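Local coordinates for ribosomal protein s2-related protein (Deinococcus radiodurans, PDB 2JH3) that probably acts as a chelatase-like enzyme, perhaps inserting iron into sirohydrochlorin, and carries a bound [4Fe-4S] cluster, at residues A[334-337]-A[341-344]; A[106-111]-A[272-277]; A[126-131]-A[248-253]. All coordinates share one frame; numbering follows the deposited sequence.

Interaction 1 of 3, residues A[334-337]-A[341-344]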
loop_
_atom_site.group_PDB
_atom_site.type_symbol
_atom_site.label_atom_id
_atom_site.label_comp_id
_atom_site.label_asym_id
_atom_site.label_seq_id
_atom_site.Cartn_x
_atom_site.Cartn_y
_atom_site.Cartn_z
ATOM N N THR A 334 -14.774 4.287 6.974
ATOM C CA THR A 334 -13.932 3.383 6.179
ATOM C C THR A 334 -13.666 3.920 4.763
ATOM O O THR A 334 -13.054 3.241 3.911
ATOM C CB THR A 334 -14.596 1.997 6.110
ATOM O OG1 THR A 334 -15.911 2.080 5.562
ATOM C CG2 THR A 334 -14.672 1.351 7.506
ATOM N N ALA A 335 -14.117 5.157 4.509
ATOM C CA ALA A 335 -13.966 5.772 3.213
ATOM C C ALA A 335 -12.511 6.206 2.908
ATOM O O ALA A 335 -12.124 6.331 1.732
ATOM C CB ALA A 335 -14.947 6.976 3.044
ATOM N N ARG A 336 -11.701 6.413 3.931
ATOM C CA ARG A 336 -10.319 6.829 3.737
ATOM C C ARG A 336 -9.400 5.907 4.521
ATOM O O ARG A 336 -9.813 5.335 5.559
ATOM C CB ARG A 336 -10.128 8.285 4.220
ATOM C CG ARG A 336 -10.949 9.291 3.401
ATOM C CD ARG A 336 -10.909 10.767 3.969
ATOM N NE ARG A 336 -11.585 11.656 2.970
ATOM C CZ ARG A 336 -11.044 12.155 1.833
ATOM N NH1 ARG A 336 -9.777 11.902 1.437
ATOM N NH2 ARG A 336 -11.787 12.889 1.019
ATOM N N ASP A 337 -8.165 5.803 4.041
ATOM C CA ASP A 337 -7.109 5.058 4.686
ATOM C C ASP A 337 -6.481 5.873 5.805
ATOM O O ASP A 337 -6.887 7.035 6.071
ATOM C CB ASP A 337 -6.092 4.494 3.683
ATOM C CG ASP A 337 -5.168 5.588 3.028
ATOM O OD1 ASP A 337 -5.054 6.712 3.576
ATOM O OD2 ASP A 337 -4.567 5.293 1.970
ATOM N N ARG A 341 -6.274 9.195 2.650
ATOM C CA ARG A 341 -6.426 9.110 1.234
ATOM C C ARG A 341 -7.691 8.279 0.915
ATOM O O ARG A 341 -7.992 7.288 1.637
ATOM C CB ARG A 341 -5.186 8.482 0.633
ATOM C CG ARG A 341 -3.893 9.356 0.774
ATOM C CD ARG A 341 -2.756 8.592 0.182
ATOM N NE ARG A 341 -2.508 7.332 0.888
ATOM C CZ ARG A 341 -1.322 6.916 1.315
ATOM N NH1 ARG A 341 -0.215 7.632 1.096
ATOM N NH2 ARG A 341 -1.241 5.751 1.960
ATOM N N TRP A 342 -8.408 8.687 -0.139
ATOM C CA TRP A 342 -9.656 8.062 -0.549
ATOM C C TRP A 342 -9.398 6.624 -0.908
ATOM O O TRP A 342 -8.377 6.307 -1.494
ATOM C CB TRP A 342 -10.159 8.795 -1.779
ATOM C CG TRP A 342 -11.530 8.586 -2.162
ATOM C CD1 TRP A 342 -11.973 8.121 -3.375
ATOM C CD2 TRP A 342 -12.701 8.889 -1.402
ATOM N NE1 TRP A 342 -13.336 8.111 -3.404
ATOM C CE2 TRP A 342 -13.811 8.569 -2.215
ATOM C CE3 TRP A 342 -12.928 9.359 -0.096
ATOM C CZ2 TRP A 342 -15.123 8.709 -1.776
ATOM C CZ3 TRP A 342 -14.247 9.532 0.316
ATOM C CH2 TRP A 342 -15.322 9.206 -0.534
ATOM N N ARG A 343 -10.387 5.775 -0.634
ATOM C CA ARG A 343 -10.370 4.377 -1.035
ATOM C C ARG A 343 -11.448 4.026 -2.071
ATOM O O ARG A 343 -12.536 3.539 -1.686
ATOM C CB ARG A 343 -10.638 3.570 0.229
ATOM C CG ARG A 343 -9.560 3.745 1.333
ATOM C CD ARG A 343 -9.794 2.903 2.605
ATOM N NE ARG A 343 -9.723 1.469 2.295
ATOM C CZ ARG A 343 -10.719 0.589 2.300
ATOM N NH1 ARG A 343 -11.929 0.943 2.640
ATOM N NH2 ARG A 343 -10.466 -0.686 1.898
ATOM N N PRO A 344 -11.171 4.253 -3.376
ATOM C CA PRO A 344 -12.180 3.991 -4.413
ATOM C C PRO A 344 -12.489 2.524 -4.612
ATOM O O PRO A 344 -13.607 2.153 -4.968
ATOM C CB PRO A 344 -11.566 4.623 -5.634
ATOM C CG PRO A 344 -10.150 4.582 -5.427
ATOM C CD PRO A 344 -9.919 4.745 -3.981
HETATM O O HOH W 1 -14.191 5.535 -0.433
HETATM O O HOH W 2 -6.191 4.773 -0.466
HETATM O O HOH W 3 -2.818 3.071 2.471
#
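D337 OD2 takes four donors: NE of R341 at 3.1 Å, a weak bond from R341 NH2, and one proton each from waters 2 and 3. The NE bond meets the syn lone pair and lies in the guanidinium plane, although carboxylate and guanidinium are turned 79° apart. With CG set between backbone N and carbonyl carbon (chi1 71°), OD1 can also accept R341 N at 2.9 Å, from above the carboxylate plane, and A339 N in an Asx turn. Replacing D337 by an alanine is likely to leave the R341 guanidinium without its anionic mate and the turn through A339 and G340 free to open. The backbones join where D337 N donates to R341 O (2.8 Å) and R343 N to A335 O (3.0 Å). Beyond them, R343 NH1 meets T334 O edge-on at 2.9 Å, while R343 NH2 holds R346 O and W348 O. W342 CE3 lies over one face of the R336 guanidinium, whose NH1 bonds G340 O, and W342 CZ3 touches A335 CB. The two backbone bonds flank R336 and W342 as a non-hydrogen-bonded antiparallel pair: a single, hairpin-like beta bridge in the loop between helix 327-333 and strand 355-359 of the DR2241 stabilising domain.

Interaction 2 of 3, residues A[106-111]-A[272-277]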
loop_
_atom_site.group_PDB
_atom_site.type_symbol
_atom_site.label_atom_id
_atom_site.label_comp_id
_atom_site.label_asym_id
_atom_site.label_seq_id
_atom_site.Cartn_x
_atom_site.Cartn_y
_atom_site.Cartn_z
ATOM N N GLY A 106 -30.502 -9.469 -16.422
ATOM C CA GLY A 106 -30.613 -10.547 -15.432
ATOM C C GLY A 106 -32.083 -10.961 -15.311
ATOM O O GLY A 106 -32.824 -11.013 -16.319
ATOM N N GLY A 107 -32.542 -11.222 -14.091
ATOM C CA GLY A 107 -33.996 -11.364 -13.882
ATOM C C GLY A 107 -34.813 -10.067 -13.734
ATOM O O GLY A 107 -36.068 -10.081 -13.732
ATOM N N ARG A 108 -34.123 -8.944 -13.682
ATOM C CA ARG A 108 -34.705 -7.671 -13.301
ATOM C C ARG A 108 -35.251 -6.846 -14.466
ATOM O O ARG A 108 -34.689 -6.848 -15.577
ATOM C CB ARG A 108 -33.655 -6.851 -12.568
ATOM C CG ARG A 108 -33.005 -7.622 -11.434
ATOM C CD ARG A 108 -32.145 -6.730 -10.615
ATOM N NE ARG A 108 -31.571 -7.362 -9.422
ATOM C CZ ARG A 108 -30.515 -8.180 -9.425
ATOM N NH1 ARG A 108 -29.969 -8.536 -10.577
ATOM N NH2 ARG A 108 -30.034 -8.676 -8.274
ATOM N N ARG A 109 -36.370 -6.168 -14.195
ATOM C CA ARG A 109 -36.817 -5.053 -14.990
ATOM C C ARG A 109 -36.179 -3.768 -14.472
ATOM O O ARG A 109 -36.408 -3.352 -13.355
ATOM C CB ARG A 109 -38.294 -4.913 -14.870
ATOM C CG ARG A 109 -38.884 -3.967 -15.853
ATOM C CD ARG A 109 -40.279 -3.642 -15.393
ATOM N NE ARG A 109 -41.001 -2.802 -16.341
ATOM C CZ ARG A 109 -41.141 -1.474 -16.249
ATOM N NH1 ARG A 109 -40.583 -0.789 -15.243
ATOM N NH2 ARG A 109 -41.867 -0.830 -17.172
ATOM N N VAL A 110 -35.392 -3.151 -15.324
ATOM C CA VAL A 110 -34.652 -1.950 -15.017
ATOM C C VAL A 110 -35.202 -0.823 -15.881
ATOM O O VAL A 110 -35.264 -0.958 -17.109
ATOM C CB VAL A 110 -33.153 -2.141 -15.406
ATOM C CG1 VAL A 110 -32.321 -0.967 -14.942
ATOM C CG2 VAL A 110 -32.632 -3.461 -14.840
ATOM N N ARG A 111 -35.520 0.280 -15.230
ATOM C CA ARG A 111 -35.836 1.568 -15.891
ATOM C C ARG A 111 -34.748 2.598 -15.544
ATOM O O ARG A 111 -34.522 2.917 -14.380
ATOM C CB ARG A 111 -37.202 2.050 -15.414
ATOM C CG ARG A 111 -37.754 3.208 -16.160
ATOM C CD ARG A 111 -39.251 3.414 -15.778
ATOM N NE ARG A 111 -39.396 4.800 -15.379
ATOM C CZ ARG A 111 -39.593 5.230 -14.140
ATOM N NH1 ARG A 111 -39.752 4.398 -13.111
ATOM N NH2 ARG A 111 -39.646 6.534 -13.959
ATOM N N ASP A 272 -40.691 -8.537 -7.221
ATOM C CA ASP A 272 -40.505 -9.594 -6.255
ATOM C C ASP A 272 -39.077 -9.614 -5.724
ATOM O O ASP A 272 -38.279 -8.767 -6.142
ATOM C CB ASP A 272 -40.902 -10.939 -6.912
ATOM C CG ASP A 272 -42.293 -10.967 -7.583
ATOM O OD1 ASP A 272 -43.033 -9.970 -7.486
ATOM N N ILE A 273 -38.724 -10.519 -4.818
ATOM C CA ILE A 273 -37.355 -10.631 -4.326
ATOM C C ILE A 273 -36.554 -11.370 -5.362
ATOM O O ILE A 273 -37.016 -12.334 -5.958
ATOM C CB ILE A 273 -37.171 -11.352 -2.901
ATOM C CG1 ILE A 273 -37.386 -12.843 -2.992
ATOM C CG2 ILE A 273 -38.071 -10.762 -1.787
ATOM C CD1 ILE A 273 -36.733 -13.591 -1.778
ATOM N N ASP A 274 -35.354 -10.892 -5.621
ATOM C CA ASP A 274 -34.453 -11.619 -6.498
ATOM C C ASP A 274 -33.844 -12.756 -5.663
ATOM O O ASP A 274 -33.195 -12.474 -4.655
ATOM C CB ASP A 274 -33.376 -10.658 -7.009
ATOM C CG ASP A 274 -32.371 -11.341 -7.907
ATOM O OD1 ASP A 274 -32.529 -11.258 -9.156
ATOM O OD2 ASP A 274 -31.417 -11.950 -7.385
ATOM N N GLN A 275 -34.024 -14.013 -6.085
ATOM C CA GLN A 275 -33.679 -15.174 -5.239
ATOM C C GLN A 275 -32.216 -15.423 -5.127
ATOM O O GLN A 275 -31.754 -15.834 -4.094
ATOM C CB GLN A 275 -34.330 -16.419 -5.792
ATOM C CG GLN A 275 -35.895 -16.330 -5.720
ATOM C CD GLN A 275 -36.447 -16.342 -4.326
ATOM O OE1 GLN A 275 -35.809 -16.836 -3.388
ATOM N NE2 GLN A 275 -37.657 -15.800 -4.173
ATOM N N ALA A 276 -31.465 -15.151 -6.172
ATOM C CA ALA A 276 -30.009 -15.266 -6.105
ATOM C C ALA A 276 -29.424 -14.320 -5.085
ATOM O O ALA A 276 -28.529 -14.698 -4.321
ATOM C CB ALA A 276 -29.402 -14.975 -7.479
ATOM N N HIS A 277 -29.824 -13.030 -5.185
ATOM C CA HIS A 277 -29.408 -12.056 -4.162
ATOM C C HIS A 277 -29.885 -12.522 -2.824
ATOM O O HIS A 277 -29.109 -12.471 -1.868
ATOM C CB HIS A 277 -29.895 -10.610 -4.498
ATOM C CG HIS A 277 -29.713 -9.595 -3.394
ATOM N ND1 HIS A 277 -30.537 -9.536 -2.285
ATOM C CD2 HIS A 277 -28.828 -8.554 -3.258
ATOM C CE1 HIS A 277 -30.178 -8.505 -1.518
ATOM N NE2 HIS A 277 -29.145 -7.899 -2.090
#
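R108, the first residue of strand 108-112, carries this contact, stacking its guanidinium on the carboxylate of D274. It follows G106 and G107, whose backbone angles are close to those of a type II' turn, a two-residue connection suited to the tight hairpin from strand 101-105. From there the R108 side chain runs extended from CG to NE, with CG anti to the carbonyl carbon (chi1 -51°), and brings the flat end group across the D274 side chain at about a right angle. The guanidinium and carboxylate planes are 7° apart, and D274 OD1 sits 3.6 Å above the guanidinium, over its centre. R108 NH2 is 3.6 Å from D274 CG and 3.7 Å from D274 OD2. Because OD2 lies well out of the guanidinium plane, this long salt bridge is a matter of charges alone, with no N-H directed at the oxygen; R108 NH2 bonds instead to V62 O.

D274 is the N-cap of helix 275-290. Its OD2 accepts H277 N at 2.9 Å, nearly straight at 173°. The carboxylate thus caps the helix with one oxygen and offers its flat side to the arginine; a negative group at a helix N-terminus is probably favourable, and would also offset the nearby arginine charge. H277 CB approaches the edge of the same guanidinium, 4.2 Å from R108 NH2, while the H277 ring meets that of W281. The contact joins the start of helix 275-290 to the mixed five-stranded sheet of the first CbiX region, in which strand 108-112 runs between strands 66-71 and 101-105.

Further along the strand, V110 is buried against V67, V69 and L105, and R111 ends the segment with NE on G99 O and NH2 on A261 O.

Interaction 3 of 3, residues A[126-131]-A[248-253]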
loop_
_atom_site.group_PDB
_atom_site.type_symbol
_atom_site.label_atom_id
_atom_site.label_comp_id
_atom_site.label_asym_id
_atom_site.label_seq_id
_atom_site.Cartn_x
_atom_site.Cartn_y
_atom_site.Cartn_z
ATOM N N ILE A 126 -32.926 25.145 -7.352
ATOM C CA ILE A 126 -32.078 26.318 -7.596
ATOM C C ILE A 126 -32.612 27.565 -6.848
ATOM O O ILE A 126 -31.887 28.140 -6.047
ATOM C CB ILE A 126 -32.036 26.648 -9.097
ATOM C CG1 ILE A 126 -31.232 25.591 -9.867
ATOM C CG2 ILE A 126 -31.482 28.123 -9.316
ATOM C CD1 ILE A 126 -31.436 25.633 -11.409
ATOM N N ALA A 127 -33.881 27.921 -7.080
ATOM C CA ALA A 127 -34.573 28.981 -6.283
ATOM C C ALA A 127 -34.459 28.797 -4.787
ATOM O O ALA A 127 -34.178 29.752 -4.020
ATOM C CB ALA A 127 -36.021 29.154 -6.727
ATOM N N ALA A 128 -34.586 27.576 -4.318
ATOM C CA ALA A 128 -34.539 27.398 -2.876
ATOM C C ALA A 128 -33.171 27.679 -2.317
ATOM O O ALA A 128 -33.035 28.337 -1.281
ATOM C CB ALA A 128 -34.968 26.034 -2.514
ATOM N N GLN A 129 -32.147 27.155 -2.979
ATOM C CA GLN A 129 -30.759 27.428 -2.617
ATOM C C GLN A 129 -30.504 28.955 -2.695
ATOM O O GLN A 129 -29.831 29.514 -1.832
ATOM C CB GLN A 129 -29.844 26.631 -3.547
ATOM C CG GLN A 129 -28.367 26.752 -3.369
ATOM C CD GLN A 129 -27.905 26.526 -1.957
ATOM O OE1 GLN A 129 -27.307 25.522 -1.658
ATOM N NE2 GLN A 129 -28.152 27.494 -1.083
ATOM N N ALA A 130 -31.031 29.608 -3.719
ATOM C CA ALA A 130 -30.827 31.051 -3.888
ATOM C C ALA A 130 -31.388 31.787 -2.660
ATOM O O ALA A 130 -30.687 32.594 -2.017
ATOM C CB ALA A 130 -31.499 31.530 -5.156
ATOM N N ARG A 131 -32.631 31.452 -2.302
ATOM C CA ARG A 131 -33.313 32.123 -1.186
ATOM C C ARG A 131 -32.602 31.871 0.091
ATOM O O ARG A 131 -32.457 32.779 0.900
ATOM C CB ARG A 131 -34.757 31.673 -1.087
ATOM C CG ARG A 131 -35.590 32.148 -2.249
ATOM C CD ARG A 131 -37.065 31.836 -2.063
ATOM N NE ARG A 131 -37.319 30.405 -1.840
ATOM C CZ ARG A 131 -37.859 29.543 -2.718
ATOM N NH1 ARG A 131 -38.259 29.914 -3.935
ATOM N NH2 ARG A 131 -38.008 28.263 -2.350
ATOM N N GLY A 248 -26.513 20.786 -5.764
ATOM C CA GLY A 248 -26.533 19.342 -5.537
ATOM C C GLY A 248 -26.533 19.010 -4.066
ATOM O O GLY A 248 -26.882 17.910 -3.707
ATOM N N GLU A 249 -26.138 19.948 -3.209
ATOM C CA GLU A 249 -26.056 19.662 -1.801
ATOM C C GLU A 249 -27.325 20.131 -1.044
ATOM O O GLU A 249 -27.445 19.932 0.161
ATOM C CB GLU A 249 -24.787 20.293 -1.207
ATOM C CG GLU A 249 -23.483 20.264 -2.106
ATOM C CD GLU A 249 -22.709 18.930 -2.129
ATOM O OE1 GLU A 249 -23.372 17.867 -2.131
ATOM O OE2 GLU A 249 -21.437 18.947 -2.163
ATOM N N HIS A 250 -28.301 20.683 -1.748
ATOM C CA HIS A 250 -29.493 21.185 -1.123
ATOM C C HIS A 250 -30.562 20.064 -0.855
ATOM O O HIS A 250 -30.834 19.253 -1.705
ATOM C CB HIS A 250 -30.083 22.290 -2.009
ATOM C CG HIS A 250 -31.052 23.182 -1.294
ATOM N ND1 HIS A 250 -32.420 22.992 -1.327
ATOM C CD2 HIS A 250 -30.847 24.277 -0.518
ATOM C CE1 HIS A 250 -33.011 23.903 -0.576
ATOM N NE2 HIS A 250 -32.078 24.694 -0.068
ATOM N N PRO A 251 -31.238 20.086 0.305
ATOM C CA PRO A 251 -32.166 18.957 0.568
ATOM C C PRO A 251 -33.286 18.850 -0.447
ATOM O O PRO A 251 -33.929 17.809 -0.559
ATOM C CB PRO A 251 -32.733 19.257 1.949
ATOM C CG PRO A 251 -31.794 20.353 2.544
ATOM C CD PRO A 251 -31.250 21.091 1.382
ATOM N N ALA A 252 -33.528 19.926 -1.179
ATOM C CA ALA A 252 -34.615 19.940 -2.148
ATOM C C ALA A 252 -34.351 18.994 -3.303
ATOM O O ALA A 252 -35.280 18.615 -3.989
ATOM C CB ALA A 252 -34.828 21.352 -2.666
ATOM N N VAL A 253 -33.100 18.583 -3.515
ATOM C CA VAL A 253 -32.830 17.672 -4.652
ATOM C C VAL A 253 -33.466 16.303 -4.470
ATOM O O VAL A 253 -33.772 15.664 -5.459
ATOM C CB VAL A 253 -31.329 17.544 -5.020
ATOM C CG1 VAL A 253 -30.825 18.860 -5.640
ATOM C CG2 VAL A 253 -30.482 17.270 -3.834
#
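The van der Waals part of this contact is the imidazole of H250 laid against one turn of helix 122-133. H250 CE1 touches the methyl carbon of A128, at 3.5 Å, coming to it obliquely. H250 CD2 lies 3.8 Å from Q129 CA. One face of the ring looks onto the helix backbone, where Q129 N stands 3.8 Å above the plane and offset toward the rim; P251 CD lies against the opposite face, also offset toward the rim, so the imidazole is sandwiched between the helix and its own following proline. The Q129 side chain, bent at chi2, crosses the imidazole at a slant, its OE1 3.9 Å from H250 CD2 and the amide and ring planes 68° apart.

No hydrogen bond links the two segments directly. The polar atoms of the ring are served by neighbours instead. ND1 accepts A252 N at 3.3 Å, a capping bond whose donor is tilted 35° from the ring plane, and NE2 bonds to D132 OD2 one helical turn further along. Chi1 of -162° swings the ring of H250 out to the helix, with ND1 still near A252 N. A252 within its own turn and D132 on the helix thus both restrain the ring's rotation.

Backbone bonding shapes the second segment: V253 N donates to H250 O at 3.0 Å, closing the type I turn from H250 to V253 that leads into helix 253-262.

Helix 122-133 packs through I126 on strand 144-149 of the second sheet, whereas V253 packs on helix 18-35 beside the first. The histidine contact thus lies where the connections between two CbiX lobes pass each other, consistent with the two-lobed alpha/beta fold of the chelatase superfamily.

The three contacts are separate, none touching another. Interaction 1 is the one near the iron-sulfur site: the R343 side chain lies about 10 Å from the bound [4Fe-4S] cluster and about 9 Å from the side chain of its ligand C425. Interactions 2 and 3 lie away from the annotated sites, with centres 34 Å apart, although strand 108-112 and helix 122-133 are successive elements of the chain. Both segments of interaction 3 fall between the two segments of interaction 2. Interaction 1 follows both in sequence, its centre 30 Å from that of interaction 2 and 28 Å from that of interaction 3.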